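Local coordinates for protein ATP phosphoribosyltransferase regulatory subunit (Thermotoga maritima, PDB 1USY) that is probably required for the first step of histidine biosynthesis and may let histidine exert feedback control on ATP phosphoribosyltransferase activity, at residues N60-Y65 against K97-S102; V9-S14 against S118-G123; S207-L212 against V221-T226. All coordinates share one frame; numbering follows the deposited sequence.

In the fold
Contacts 1 and 3 both reach the mixed sheet of a fold related to class-II aminoacyl-tRNA synthetases, while contact 2 joins two helices lying against it. Contact 1 lies at the end of strand 86-98, whereas contact 3 involves strand 220-223, outermost in the sheet within this chain; their centres are about 26 Å apart. Contact 2 pairs helices 6-16 and 103-120, the latter directly following strand 86-98, and its centre is about 26 Å from that of contact 1 and about 21 Å from that of contact 3. Along the chain, contact 1 falls between the two halves of contact 2, and contact 3 comes after both. Contacts 1 and 2 also adjoin the second subunit, while contact 3 lies beside Lys157 of the histidine pocket.

Contact 1: N60-Y65 against K97-S102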
ATOM      1  N   ASN B  60       5.857 -22.677  10.583  1.00 35.27           N
ATOM      2  CA  ASN B  60       6.215 -21.478  11.330  1.00 39.08           C
ATOM      3  C   ASN B  60       5.675 -21.517  12.751  1.00 38.19           C
ATOM      4  O   ASN B  60       6.402 -21.241  13.689  1.00 39.48           O
ATOM      5  CB  ASN B  60       5.731 -20.200  10.633  1.00 43.61           C
ATOM      6  CG  ASN B  60       6.652 -19.752   9.511  1.00 47.17           C
ATOM      7  OD1 ASN B  60       7.891 -19.871   9.595  1.00 48.67           O
ATOM      8  ND2 ASN B  60       6.051 -19.233   8.440  1.00 49.57           N
ATOM      9  N   HIS B  61       4.403 -21.885  12.899  1.00 37.92           N
ATOM     10  CA  HIS B  61       3.743 -21.933  14.207  1.00 36.92           C
ATOM     11  C   HIS B  61       4.281 -22.961  15.191  1.00 37.95           C
ATOM     12  O   HIS B  61       4.084 -22.833  16.387  1.00 38.41           O
ATOM     13  CB  HIS B  61       2.253 -22.137  14.019  1.00 31.78           C
ATOM     14  CG  HIS B  61       1.568 -20.935  13.459  1.00 34.43           C
ATOM     15  ND1 HIS B  61       0.396 -20.437  13.981  1.00 37.69           N
ATOM     16  CD2 HIS B  61       1.898 -20.120  12.430  1.00 35.32           C
ATOM     17  CE1 HIS B  61       0.028 -19.371  13.289  1.00 35.50           C
ATOM     18  NE2 HIS B  61       0.919 -19.164  12.339  1.00 32.11           N
ATOM     19  N   ARG B  62       4.927 -23.996  14.666  1.00 42.75           N
ATOM     20  CA  ARG B  62       5.700 -24.952  15.442  1.00 45.27           C
ATOM     21  C   ARG B  62       6.936 -24.268  16.056  1.00 49.01           C
ATOM     22  O   ARG B  62       7.249 -24.486  17.231  1.00 52.13           O
ATOM     23  CB  ARG B  62       6.114 -26.110  14.523  1.00 45.17           C
ATOM     24  CG  ARG B  62       6.709 -27.322  15.225  1.00 48.51           C
ATOM     25  CD  ARG B  62       7.164 -28.452  14.288  1.00 45.35           C
ATOM     26  NE  ARG B  62       8.562 -28.760  14.567  1.00 42.51           N
ATOM     27  CZ  ARG B  62       9.011 -29.884  15.122  1.00 43.61           C
ATOM     28  NH1 ARG B  62       8.191 -30.875  15.450  1.00 42.98           N
ATOM     29  NH2 ARG B  62      10.310 -30.027  15.341  1.00 45.19           N
ATOM     30  N   LYS B  63       7.611 -23.421  15.263  1.00 53.20           N
ATOM     31  CA  LYS B  63       8.871 -22.742  15.655  1.00 52.92           C
ATOM     32  C   LYS B  63       8.686 -21.633  16.699  1.00 54.20           C
ATOM     33  O   LYS B  63       9.656 -21.204  17.348  1.00 52.09           O
ATOM     34  CB  LYS B  63       9.577 -22.162  14.419  1.00 52.01           C
ATOM     35  CG  LYS B  63      10.341 -23.187  13.587  1.00 51.51           C
ATOM     36  CD  LYS B  63      10.999 -22.537  12.367  1.00 55.02           C
ATOM     37  CE  LYS B  63       9.989 -22.290  11.231  1.00 55.98           C
ATOM     38  NZ  LYS B  63      10.554 -21.599  10.024  1.00 52.18           N
ATOM     39  N   ARG B  64       7.445 -21.158  16.838  1.00 56.48           N
ATOM     40  CA  ARG B  64       7.087 -20.210  17.894  1.00 58.65           C
ATOM     41  C   ARG B  64       7.183 -20.935  19.234  1.00 60.33           C
ATOM     42  O   ARG B  64       7.461 -20.308  20.270  1.00 62.02           O
ATOM     43  CB  ARG B  64       5.677 -19.622  17.703  0.50 58.21           C
ATOM     44  CG  ARG B  64       5.223 -19.415  16.255  1.00 61.52           C
ATOM     45  CD  ARG B  64       5.491 -18.016  15.669  1.00 62.69           C
ATOM     46  NE  ARG B  64       4.330 -17.128  15.807  1.00 62.74           N
ATOM     47  CZ  ARG B  64       3.430 -16.877  14.855  1.00 61.37           C
ATOM     48  NH1 ARG B  64       3.533 -17.427  13.650  1.00 61.38           N
ATOM     49  NH2 ARG B  64       2.424 -16.051  15.106  1.00 60.27           N
ATOM     50  N   TYR B  65       6.974 -22.256  19.188  1.00 59.42           N
ATOM     51  CA  TYR B  65       7.043 -23.128  20.362  1.00 61.01           C
ATOM     52  C   TYR B  65       8.448 -23.718  20.510  1.00 60.38           C
ATOM     53  O   TYR B  65       8.826 -24.625  19.776  1.00 61.26           O
ATOM     54  CB  TYR B  65       5.964 -24.225  20.277  1.00 61.03           C
ATOM     55  CG  TYR B  65       4.565 -23.706  20.562  1.00 65.11           C
ATOM     56  CD1 TYR B  65       4.104 -22.513  19.981  1.00 67.32           C
ATOM     57  CD2 TYR B  65       3.701 -24.395  21.422  1.00 66.83           C
ATOM     58  CE1 TYR B  65       2.820 -22.015  20.236  1.00 68.48           C
ATOM     59  CE2 TYR B  65       2.402 -23.906  21.692  1.00 68.75           C
ATOM     60  CZ  TYR B  65       1.974 -22.711  21.092  1.00 69.81           C
ATOM     61  OH  TYR B  65       0.712 -22.209  21.336  1.00 68.12           O
ATOM     62  N   LYS B  97       1.871 -34.204   9.762  1.00 22.96           N
ATOM     63  CA  LYS B  97       2.573 -34.867  10.883  1.00 19.57           C
ATOM     64  C   LYS B  97       4.089 -34.590  10.861  1.00 20.04           C
ATOM     65  O   LYS B  97       4.798 -34.989   9.947  1.00 24.67           O
ATOM     66  CB  LYS B  97       2.304 -36.364  10.907  1.00 15.66           C
ATOM     67  CG  LYS B  97       3.306 -37.154  11.707  1.00 18.45           C
ATOM     68  CD  LYS B  97       2.771 -37.757  13.000  1.00 24.83           C
ATOM     69  CE  LYS B  97       3.940 -38.490  13.716  1.00 26.88           C
ATOM     70  NZ  LYS B  97       3.620 -39.189  14.969  1.00 25.85           N
ATOM     71  N   VAL B  98       4.569 -33.860  11.856  1.00 23.88           N
ATOM     72  CA  VAL B  98       5.989 -33.571  11.980  1.00 23.96           C
ATOM     73  C   VAL B  98       6.344 -33.844  13.424  1.00 27.68           C
ATOM     74  O   VAL B  98       5.833 -33.144  14.311  1.00 24.58           O
ATOM     75  CB  VAL B  98       6.325 -32.084  11.717  1.00 23.51           C
ATOM     76  CG1 VAL B  98       7.832 -31.853  11.770  1.00 24.67           C
ATOM     77  CG2 VAL B  98       5.735 -31.597  10.403  1.00 25.29           C
ATOM     78  N   PRO B  99       7.230 -34.809  13.681  1.00 27.26           N
ATOM     79  CA  PRO B  99       8.044 -35.507  12.689  1.00 25.86           C
ATOM     80  C   PRO B  99       7.475 -36.841  12.217  1.00 26.97           C
ATOM     81  O   PRO B  99       6.775 -37.541  12.959  1.00 29.94           O
ATOM     82  CB  PRO B  99       9.361 -35.757  13.433  1.00 27.38           C
ATOM     83  CG  PRO B  99       9.112 -35.296  14.870  1.00 28.44           C
ATOM     84  CD  PRO B  99       7.610 -35.217  15.045  1.00 30.93           C
ATOM     85  N   ARG B 100       7.793 -37.163  10.967  1.00 28.02           N
ATOM     86  CA  ARG B 100       7.544 -38.463  10.381  1.00 29.80           C
ATOM     87  C   ARG B 100       8.566 -39.398  10.965  1.00 29.87           C
ATOM     88  O   ARG B 100       9.766 -39.209  10.788  1.00 31.61           O
ATOM     89  CB  ARG B 100       7.705 -38.396   8.862  1.00 32.42           C
ATOM     90  CG  ARG B 100       7.805 -39.747   8.163  1.00 38.65           C
ATOM     91  CD  ARG B 100       7.985 -39.654   6.661  1.00 43.13           C
ATOM     92  NE  ARG B 100       9.396 -39.676   6.256  1.00 48.44           N
ATOM     93  CZ  ARG B 100      10.094 -38.601   5.891  1.00 47.78           C
ATOM     94  NH1 ARG B 100       9.532 -37.397   5.875  1.00 46.82           N
ATOM     95  NH2 ARG B 100      11.364 -38.726   5.532  1.00 49.18           N
ATOM     96  N   ASN B 101       8.096 -40.393  11.697  1.00 31.10           N
ATOM     97  CA  ASN B 101       9.010 -41.327  12.357  1.00 31.37           C
ATOM     98  C   ASN B 101       9.236 -42.586  11.503  1.00 31.22           C
ATOM     99  O   ASN B 101      10.276 -43.247  11.607  1.00 24.89           O
ATOM    100  CB  ASN B 101       8.528 -41.665  13.789  1.00 29.48           C
ATOM    101  CG  ASN B 101       8.595 -40.460  14.733  1.00 32.02           C
ATOM    102  OD1 ASN B 101       7.580 -40.063  15.316  1.00 27.07           O
ATOM    103  ND2 ASN B 101       9.796 -39.875  14.889  1.00 33.73           N
ATOM    104  N   SER B 102       8.271 -42.883  10.635  1.00 28.58           N
ATOM    105  CA  SER B 102       8.339 -44.070   9.814  1.00 31.06           C
ATOM    106  C   SER B 102       7.418 -43.918   8.603  1.00 30.64           C
ATOM    107  O   SER B 102       6.610 -42.991   8.536  1.00 28.42           O
ATOM    108  CB  SER B 102       7.931 -45.291  10.641  1.00 30.53           C
ATOM    109  OG  SER B 102       6.771 -44.998  11.409  1.00 40.03           O
TER
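Arg62, on the last turns of helix 54-63, reaches the end of strand 86-98 and meets Val98 and Pro99 with its guanidinium group. A long side chain is needed, since the nearest CA atoms, Arg62 CA and Val98 CA, are 9.3 Å apart. Its chain runs straight through chi1 (-169°) and chi2 (-178°) and bends at chi3 (125°), which swings the flat head across the valine. Within 97-102, Lys97 still belongs to the strand and pairs through its backbone with Val264 of strand 262-269. Val98 comes next and carries most of the contact: its CG1 methyl sits over one face of the guanidinium, offset toward the rim, with Arg62 NH1 and Val98 CG1 3.8 Å apart. A branched valine suits both the strand and this flat cover. NH1 of Arg62 also lies 3.5 Å from Val98 O. The chain then turns out of the strand at Pro99, whose cis peptide bond suits the change of course; Pro99 CD approaches Arg62 NH1 obliquely at 4.4 Å. The other terminal nitrogen, Arg62 NH2, forms salt bridges with Asp68 and Glu261. The chemistry is therefore divided: the two carboxylates probably balance the buried charge from the NH2 side, while the valine methyl covers part of one face of the flat guanidinium.

Contact 2: V9-S14 against S118-G123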
ATOM      1  N   VAL B   9     -16.421 -31.522   5.525  1.00 26.12           N
ATOM      2  CA  VAL B   9     -15.539 -31.032   6.585  1.00 23.99           C
ATOM      3  C   VAL B   9     -15.700 -31.807   7.898  1.00 23.79           C
ATOM      4  O   VAL B   9     -14.706 -32.183   8.491  1.00 27.57           O
ATOM      5  CB  VAL B   9     -15.691 -29.532   6.800  1.00 17.71           C
ATOM      6  CG1 VAL B   9     -14.592 -29.039   7.615  1.00 17.79           C
ATOM      7  CG2 VAL B   9     -15.651 -28.834   5.457  1.00 19.46           C
ATOM      8  N   PHE B  10     -16.930 -32.073   8.332  1.00 22.46           N
ATOM      9  CA  PHE B  10     -17.157 -32.854   9.551  1.00 22.94           C
ATOM     10  C   PHE B  10     -16.615 -34.270   9.413  1.00 25.28           C
ATOM     11  O   PHE B  10     -15.978 -34.807  10.336  1.00 26.90           O
ATOM     12  CB  PHE B  10     -18.650 -32.933   9.890  1.00 26.55           C
ATOM     13  CG  PHE B  10     -18.976 -33.939  11.002  1.00 33.29           C
ATOM     14  CD1 PHE B  10     -18.702 -33.641  12.346  1.00 34.24           C
ATOM     15  CD2 PHE B  10     -19.548 -35.174  10.704  1.00 32.90           C
ATOM     16  CE1 PHE B  10     -19.006 -34.552  13.363  1.00 29.76           C
ATOM     17  CE2 PHE B  10     -19.847 -36.088  11.710  1.00 33.99           C
ATOM     18  CZ  PHE B  10     -19.573 -35.766  13.049  1.00 34.70           C
ATOM     19  N   SER B  11     -16.899 -34.873   8.257  1.00 22.91           N
ATOM     20  CA  SER B  11     -16.468 -36.220   7.957  1.00 23.35           C
ATOM     21  C   SER B  11     -14.943 -36.362   8.053  1.00 23.20           C
ATOM     22  O   SER B  11     -14.453 -37.282   8.704  1.00 21.76           O
ATOM     23  CB  SER B  11     -16.969 -36.613   6.567  1.00 23.30           C
ATOM     24  OG  SER B  11     -16.503 -37.908   6.187  1.00 29.93           O
ATOM     25  N   PHE B  12     -14.229 -35.431   7.416  1.00 19.59           N
ATOM     26  CA  PHE B  12     -12.771 -35.395   7.363  1.00 24.02           C
ATOM     27  C   PHE B  12     -12.189 -35.216   8.751  1.00 22.32           C
ATOM     28  O   PHE B  12     -11.220 -35.857   9.097  1.00 24.63           O
ATOM     29  CB  PHE B  12     -12.293 -34.243   6.452  1.00 18.45           C
ATOM     30  CG  PHE B  12     -10.808 -34.152   6.333  1.00 18.94           C
ATOM     31  CD1 PHE B  12     -10.110 -35.043   5.511  1.00 17.76           C
ATOM     32  CD2 PHE B  12     -10.102 -33.170   7.019  1.00 21.25           C
ATOM     33  CE1 PHE B  12      -8.726 -34.982   5.411  1.00 16.88           C
ATOM     34  CE2 PHE B  12      -8.703 -33.071   6.914  1.00 18.70           C
ATOM     35  CZ  PHE B  12      -8.013 -33.987   6.116  1.00 23.33           C
ATOM     36  N   TYR B  13     -12.810 -34.326   9.519  1.00 25.48           N
ATOM     37  CA  TYR B  13     -12.534 -34.101  10.931  1.00 25.49           C
ATOM     38  C   TYR B  13     -12.730 -35.379  11.761  1.00 29.02           C
ATOM     39  O   TYR B  13     -11.987 -35.618  12.711  1.00 31.26           O
ATOM     40  CB  TYR B  13     -13.449 -32.964  11.444  1.00 27.27           C
ATOM     41  CG  TYR B  13     -13.724 -32.999  12.938  1.00 34.60           C
ATOM     42  CD1 TYR B  13     -12.692 -32.768  13.865  1.00 34.62           C
ATOM     43  CD2 TYR B  13     -15.003 -33.283  13.431  1.00 27.73           C
ATOM     44  CE1 TYR B  13     -12.917 -32.820  15.231  1.00 31.18           C
ATOM     45  CE2 TYR B  13     -15.237 -33.334  14.809  1.00 35.41           C
ATOM     46  CZ  TYR B  13     -14.185 -33.098  15.702  1.00 37.87           C
ATOM     47  OH  TYR B  13     -14.397 -33.130  17.067  1.00 41.33           O
ATOM     48  N   SER B  14     -13.737 -36.193  11.428  1.00 27.42           N
ATOM     49  CA  SER B  14     -13.900 -37.486  12.112  1.00 29.47           C
ATOM     50  C   SER B  14     -12.808 -38.462  11.746  1.00 24.35           C
ATOM     51  O   SER B  14     -12.266 -39.127  12.608  1.00 30.09           O
ATOM     52  CB  SER B  14     -15.282 -38.111  11.874  1.00 25.40           C
ATOM     53  OG  SER B  14     -16.275 -37.114  12.043  1.00 31.24           O
ATOM     54  N   SER B 118     -12.028 -40.520  -2.126  1.00 29.11           N
ATOM     55  CA  SER B 118     -12.921 -41.475  -2.735  1.00 34.84           C
ATOM     56  C   SER B 118     -14.356 -41.350  -2.206  1.00 32.46           C
ATOM     57  O   SER B 118     -15.282 -41.892  -2.802  1.00 38.67           O
ATOM     58  CB  SER B 118     -12.380 -42.889  -2.582  1.00 33.74           C
ATOM     59  OG  SER B 118     -12.288 -43.214  -1.224  1.00 44.36           O
ATOM     60  N   GLU B 119     -14.557 -40.615  -1.122  1.00 33.01           N
ATOM     61  CA  GLU B 119     -15.915 -40.401  -0.615  1.00 32.19           C
ATOM     62  C   GLU B 119     -16.431 -38.967  -0.877  1.00 29.89           C
ATOM     63  O   GLU B 119     -17.629 -38.732  -0.922  1.00 26.52           O
ATOM     64  CB  GLU B 119     -16.041 -40.836   0.859  1.00 33.31           C
ATOM     65  CG  GLU B 119     -15.907 -39.715   1.891  1.00 41.01           C
ATOM     66  CD  GLU B 119     -16.444 -40.059   3.291  1.00 44.83           C
ATOM     67  OE1 GLU B 119     -15.993 -41.089   3.865  1.00 40.83           O
ATOM     68  OE2 GLU B 119     -17.306 -39.287   3.824  1.00 35.51           O
ATOM     69  N   PHE B 120     -15.526 -38.025  -1.112  1.00 28.05           N
ATOM     70  CA  PHE B 120     -15.935 -36.658  -1.437  1.00 30.03           C
ATOM     71  C   PHE B 120     -16.215 -36.421  -2.918  1.00 28.61           C
ATOM     72  O   PHE B 120     -16.950 -35.512  -3.278  1.00 35.96           O
ATOM     73  CB  PHE B 120     -14.910 -35.635  -0.929  1.00 26.35           C
ATOM     74  CG  PHE B 120     -14.719 -35.653   0.568  1.00 26.13           C
ATOM     75  CD1 PHE B 120     -13.654 -34.970   1.143  1.00 22.49           C
ATOM     76  CD2 PHE B 120     -15.592 -36.376   1.408  1.00 20.89           C
ATOM     77  CE1 PHE B 120     -13.454 -35.008   2.540  1.00 21.12           C
ATOM     78  CE2 PHE B 120     -15.411 -36.410   2.786  1.00 20.40           C
ATOM     79  CZ  PHE B 120     -14.330 -35.722   3.364  1.00 16.54           C
ATOM     80  N   PHE B 121     -15.638 -37.239  -3.769  1.00 26.23           N
ATOM     81  CA  PHE B 121     -15.798 -37.052  -5.192  1.00 25.22           C
ATOM     82  C   PHE B 121     -16.461 -38.269  -5.774  1.00 26.81           C
ATOM     83  O   PHE B 121     -16.309 -39.375  -5.248  1.00 32.16           O
ATOM     84  CB  PHE B 121     -14.448 -36.785  -5.841  1.00 20.95           C
ATOM     85  CG  PHE B 121     -13.788 -35.563  -5.314  1.00 19.43           C
ATOM     86  CD1 PHE B 121     -12.929 -35.655  -4.221  1.00 19.03           C
ATOM     87  CD2 PHE B 121     -14.057 -34.301  -5.873  1.00 17.21           C
ATOM     88  CE1 PHE B 121     -12.311 -34.503  -3.689  1.00 19.44           C
ATOM     89  CE2 PHE B 121     -13.457 -33.115  -5.333  1.00 12.32           C
ATOM     90  CZ  PHE B 121     -12.571 -33.234  -4.242  1.00 15.46           C
ATOM     91  N   GLU B 122     -17.196 -38.066  -6.865  1.00 25.77           N
ATOM     92  CA  GLU B 122     -18.025 -39.124  -7.386  1.00 24.41           C
ATOM     93  C   GLU B 122     -17.120 -40.126  -7.982  1.00 25.62           C
ATOM     94  O   GLU B 122     -17.242 -41.331  -7.755  1.00 31.72           O
ATOM     95  CB  GLU B 122     -18.991 -38.608  -8.459  1.00 29.20           C
ATOM     96  CG  GLU B 122     -20.462 -38.702  -8.048  1.00 43.43           C
ATOM     97  CD  GLU B 122     -20.931 -37.469  -7.266  1.00 54.55           C
ATOM     98  OE1 GLU B 122     -20.804 -37.464  -6.006  1.00 57.01           O
ATOM     99  OE2 GLU B 122     -21.425 -36.495  -7.909  1.00 61.00           O
ATOM    100  N   GLY B 123     -16.168 -39.593  -8.731  1.00 32.52           N
ATOM    101  CA  GLY B 123     -15.628 -40.298  -9.874  1.00 33.53           C
ATOM    102  C   GLY B 123     -14.787 -41.402  -9.382  1.00 31.64           C
ATOM    103  O   GLY B 123     -14.384 -41.358  -8.230  1.00 39.70           O
TER
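Ser11 has its OG anti to the backbone N (chi1 177°), which carries the hydroxyl to Glu119, while Phe120 turns its CG anti to its own carbonyl carbon (chi1 -61°) and sends its ring toward Ser11 and Phe12. This is helix-to-helix packing in a class-II synthetase-like fold: helix 6-16 meets the final turn of helix 103-120, and Phe12 and Phe120 both also touch Leu93 of strand 86-98. On the side nearer solvent, Ser11 OG donates a hydrogen bond to Glu119 OE2 at 2.9 Å. The donor arrives from above the carboxylate plane, 53° out of it. The other oxygen, Glu119 OE1, makes a salt bridge with Lys15 one turn further along the first helix, so one carboxylate takes two partners from helix 6-16. Serine fits because it is short enough to sit between the helices and still offers a donor; replacing it with alanine removes the hydroxyl, and Glu119 OE2 would probably lose this donor, leaving the carboxylate tied to helix 6-16 mainly through Lys15. Deeper in, aromatic residues fill the space next to the sheet. The ring of Phe120 presents its edge to the first helix, with Ser11 OG near the ring plane, 3.9 Å from Phe120 CE2. Beyond the contact, Phe10 stacks on Phe10 of the second subunit, which places helix 6-16 at the interface with that subunit. On the buried side, CB of Phe12 also lies close to the plane of the Phe120 ring, 4.0 Å from Phe120 CZ.

Contact 3: S207-L212 against V221-T226; sequences SASSFL and VEIDLT
Val221 packs beneath helix 199-215, and its two methyls divide the work between Leu212 and Ser209. From CB, which points toward the helix, the side chain forks. The CG1 branch, anti to the carbonyl carbon (chi1 -66°), runs to Leu212, where it lies 3.4 Å from Leu212 CB and 4.0 Å from Leu212 CD1, the two side chains passing at a slant. The CG2 branch goes to the helix backbone instead, 4.1 Å from Ser209 O. A beta-branched residue is well suited to this place: it favours the strand and touches the helix at two points. Two residues on, Ile223 reaches the same helix through its longer arm, whose CD1 methyl comes against Ser209 OG. That hydroxyl is hydrogen-bonded back to Leu205 O, a turn earlier, so its polar end is satisfied within the helix and a small serine can sit beside a methyl.

Residues 221-223 run nearly antiparallel to helix segment 207-212, at 165° with the axes 9.0 Å apart, and strand 220-223 lies parallel to strand 125-131 in the sheet. Leu212 also touches Val127 and Ile129 of that strand, so the helix rests on both. Just past the strand, Asp224 OD1 accepts from Thr226 N at 2.7 Å, an Asx turn, while its OD2 makes salt bridges with Lys157, which lines the pocket where histidine is seen, and with Arg187. Apolar branches thus pack helix against strand, while polar groups are satisfied within the helix or by salt bridges, one of them to a residue of the histidine pocket.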
ATOM      1  N   SER B 207       5.433 -50.572  -0.626  1.00 23.65           N
ATOM      2  CA  SER B 207       4.648 -50.665   0.600  1.00 24.40           C
ATOM      3  C   SER B 207       3.449 -49.709   0.509  1.00 26.00           C
ATOM      4  O   SER B 207       2.354 -50.017   0.999  1.00 27.34           O
ATOM      5  CB  SER B 207       5.530 -50.395   1.825  1.00 22.80           C
ATOM      6  OG  SER B 207       4.741 -49.950   2.924  1.00 29.04           O
ATOM      7  N   ALA B 208       3.658 -48.562  -0.138  1.00 24.10           N
ATOM      8  CA  ALA B 208       2.572 -47.606  -0.373  1.00 25.15           C
ATOM      9  C   ALA B 208       1.527 -48.219  -1.321  1.00 21.81           C
ATOM     10  O   ALA B 208       0.370 -48.396  -0.943  1.00 21.63           O
ATOM     11  CB  ALA B 208       3.128 -46.246  -0.910  1.00 22.67           C
ATOM     12  N   SER B 209       1.941 -48.553  -2.541  1.00 23.09           N
ATOM     13  CA  SER B 209       1.098 -49.275  -3.513  1.00 22.87           C
ATOM     14  C   SER B 209       0.270 -50.391  -2.860  1.00 22.60           C
ATOM     15  O   SER B 209      -0.955 -50.424  -3.021  1.00 22.94           O
ATOM     16  CB  SER B 209       1.980 -49.919  -4.576  1.00 22.96           C
ATOM     17  OG  SER B 209       2.633 -48.924  -5.329  1.00 36.54           O
ATOM     18  N   SER B 210       0.946 -51.273  -2.130  1.00 13.42           N
ATOM     19  CA  SER B 210       0.303 -52.393  -1.432  1.00 20.07           C
ATOM     20  C   SER B 210      -0.745 -51.898  -0.462  1.00 23.80           C
ATOM     21  O   SER B 210      -1.920 -52.274  -0.528  1.00 27.49           O
ATOM     22  CB  SER B 210       1.326 -53.184  -0.622  1.00 18.23           C
ATOM     23  OG  SER B 210       1.824 -54.262  -1.387  1.00 24.48           O
ATOM     24  N   PHE B 211      -0.301 -51.061   0.428  1.00 25.92           N
ATOM     25  CA  PHE B 211      -1.173 -50.516   1.445  1.00 28.50           C
ATOM     26  C   PHE B 211      -2.456 -49.955   0.807  1.00 28.57           C
ATOM     27  O   PHE B 211      -3.571 -50.290   1.213  1.00 32.03           O
ATOM     28  CB  PHE B 211      -0.470 -49.409   2.222  1.00 23.83           C
ATOM     29  CG  PHE B 211      -1.368 -48.805   3.296  1.00 25.10           C
ATOM     30  CD1 PHE B 211      -2.071 -47.634   3.025  1.00 22.11           C
ATOM     31  CD2 PHE B 211      -1.487 -49.426   4.548  1.00 26.59           C
ATOM     32  CE1 PHE B 211      -2.898 -47.076   3.999  1.00 24.06           C
ATOM     33  CE2 PHE B 211      -2.316 -48.867   5.525  1.00 28.65           C
ATOM     34  CZ  PHE B 211      -3.022 -47.692   5.250  1.00 27.99           C
ATOM     35  N   LEU B 212      -2.287 -49.110  -0.195  1.00 28.30           N
ATOM     36  CA  LEU B 212      -3.436 -48.473  -0.873  1.00 30.02           C
ATOM     37  C   LEU B 212      -4.308 -49.507  -1.623  1.00 29.70           C
ATOM     38  O   LEU B 212      -5.542 -49.495  -1.525  1.00 29.62           O
ATOM     39  CB  LEU B 212      -2.952 -47.426  -1.885  1.00 26.14           C
ATOM     40  CG  LEU B 212      -2.318 -46.190  -1.222  1.00 29.63           C
ATOM     41  CD1 LEU B 212      -2.082 -45.039  -2.206  1.00 29.30           C
ATOM     42  CD2 LEU B 212      -3.172 -45.598  -0.093  1.00 35.04           C
ATOM     43  N   VAL B 221      -4.578 -47.360  -8.159  1.00 21.17           N
ATOM     44  CA  VAL B 221      -3.286 -46.861  -7.687  1.00 22.95           C
ATOM     45  C   VAL B 221      -2.248 -46.986  -8.781  1.00 20.51           C
ATOM     46  O   VAL B 221      -1.997 -48.090  -9.262  1.00 17.55           O
ATOM     47  CB  VAL B 221      -2.770 -47.545  -6.366  1.00 23.89           C
ATOM     48  CG1 VAL B 221      -3.673 -47.197  -5.211  1.00 30.46           C
ATOM     49  CG2 VAL B 221      -2.726 -49.040  -6.497  1.00 31.68           C
ATOM     50  N   GLU B 222      -1.656 -45.862  -9.185  1.00 16.43           N
ATOM     51  CA  GLU B 222      -0.653 -45.923 -10.242  1.00 20.80           C
ATOM     52  C   GLU B 222       0.668 -45.253  -9.882  1.00 17.21           C
ATOM     53  O   GLU B 222       0.765 -44.447  -8.967  1.00 23.29           O
ATOM     54  CB  GLU B 222      -1.179 -45.447 -11.610  1.00 23.18           C
ATOM     55  CG  GLU B 222      -2.553 -44.855 -11.584  1.00 30.04           C
ATOM     56  CD  GLU B 222      -3.274 -44.878 -12.912  1.00 30.25           C
ATOM     57  OE1 GLU B 222      -4.200 -45.699 -13.054  1.00 29.32           O
ATOM     58  OE2 GLU B 222      -2.977 -44.026 -13.778  1.00 31.91           O
ATOM     59  N   ILE B 223       1.690 -45.618 -10.607  1.00 14.55           N
ATOM     60  CA  ILE B 223       3.017 -45.220 -10.264  1.00 13.81           C
ATOM     61  C   ILE B 223       3.540 -44.330 -11.364  1.00 12.09           C
ATOM     62  O   ILE B 223       3.464 -44.691 -12.530  1.00 16.79           O
ATOM     63  CB  ILE B 223       3.881 -46.477 -10.142  1.00 16.06           C
ATOM     64  CG1 ILE B 223       3.385 -47.388  -8.988  1.00 19.24           C
ATOM     65  CG2 ILE B 223       5.352 -46.084 -10.084  1.00 13.72           C
ATOM     66  CD1 ILE B 223       3.948 -47.079  -7.580  1.00 23.76           C
ATOM     67  N   ASP B 224       4.040 -43.159 -11.001  1.00 16.68           N
ATOM     68  CA  ASP B 224       4.557 -42.184 -11.992  1.00 18.08           C
ATOM     69  C   ASP B 224       5.705 -41.379 -11.393  1.00 11.84           C
ATOM     70  O   ASP B 224       5.523 -40.604 -10.477  1.00 15.27           O
ATOM     71  CB  ASP B 224       3.452 -41.232 -12.449  1.00 14.70           C
ATOM     72  CG  ASP B 224       3.929 -40.237 -13.515  1.00 22.06           C
ATOM     73  OD1 ASP B 224       5.119 -39.776 -13.476  1.00 19.55           O
ATOM     74  OD2 ASP B 224       3.154 -39.865 -14.430  1.00 10.87           O
ATOM     75  N   LEU B 225       6.886 -41.596 -11.936  1.00 17.24           N
ATOM     76  CA  LEU B 225       8.127 -41.038 -11.417  1.00 12.16           C
ATOM     77  C   LEU B 225       8.595 -39.775 -12.173  1.00 15.82           C
ATOM     78  O   LEU B 225       9.762 -39.355 -12.038  1.00 12.69           O
ATOM     79  CB  LEU B 225       9.197 -42.104 -11.500  1.00 13.83           C
ATOM     80  CG  LEU B 225       9.219 -43.273 -10.501  1.00 14.12           C
ATOM     81  CD1 LEU B 225       8.012 -43.365  -9.551  1.00 14.39           C
ATOM     82  CD2 LEU B 225       9.376 -44.566 -11.278  1.00 17.22           C
ATOM     83  N   THR B 226       7.699 -39.270 -13.038  1.00 10.95           N
ATOM     84  CA  THR B 226       8.077 -37.976 -13.590  1.00 17.61           C
ATOM     85  C   THR B 226       7.798 -36.905 -12.507  1.00 24.25           C
ATOM     86  O   THR B 226       7.808 -37.190 -11.318  1.00 36.71           O
ATOM     87  CB  THR B 226       7.282 -37.752 -14.898  1.00 17.26           C
ATOM     88  OG1 THR B 226       5.888 -37.809 -14.658  1.00 24.85           O
ATOM     89  CG2 THR B 226       7.591 -38.816 -15.964  1.00 14.58           C
TER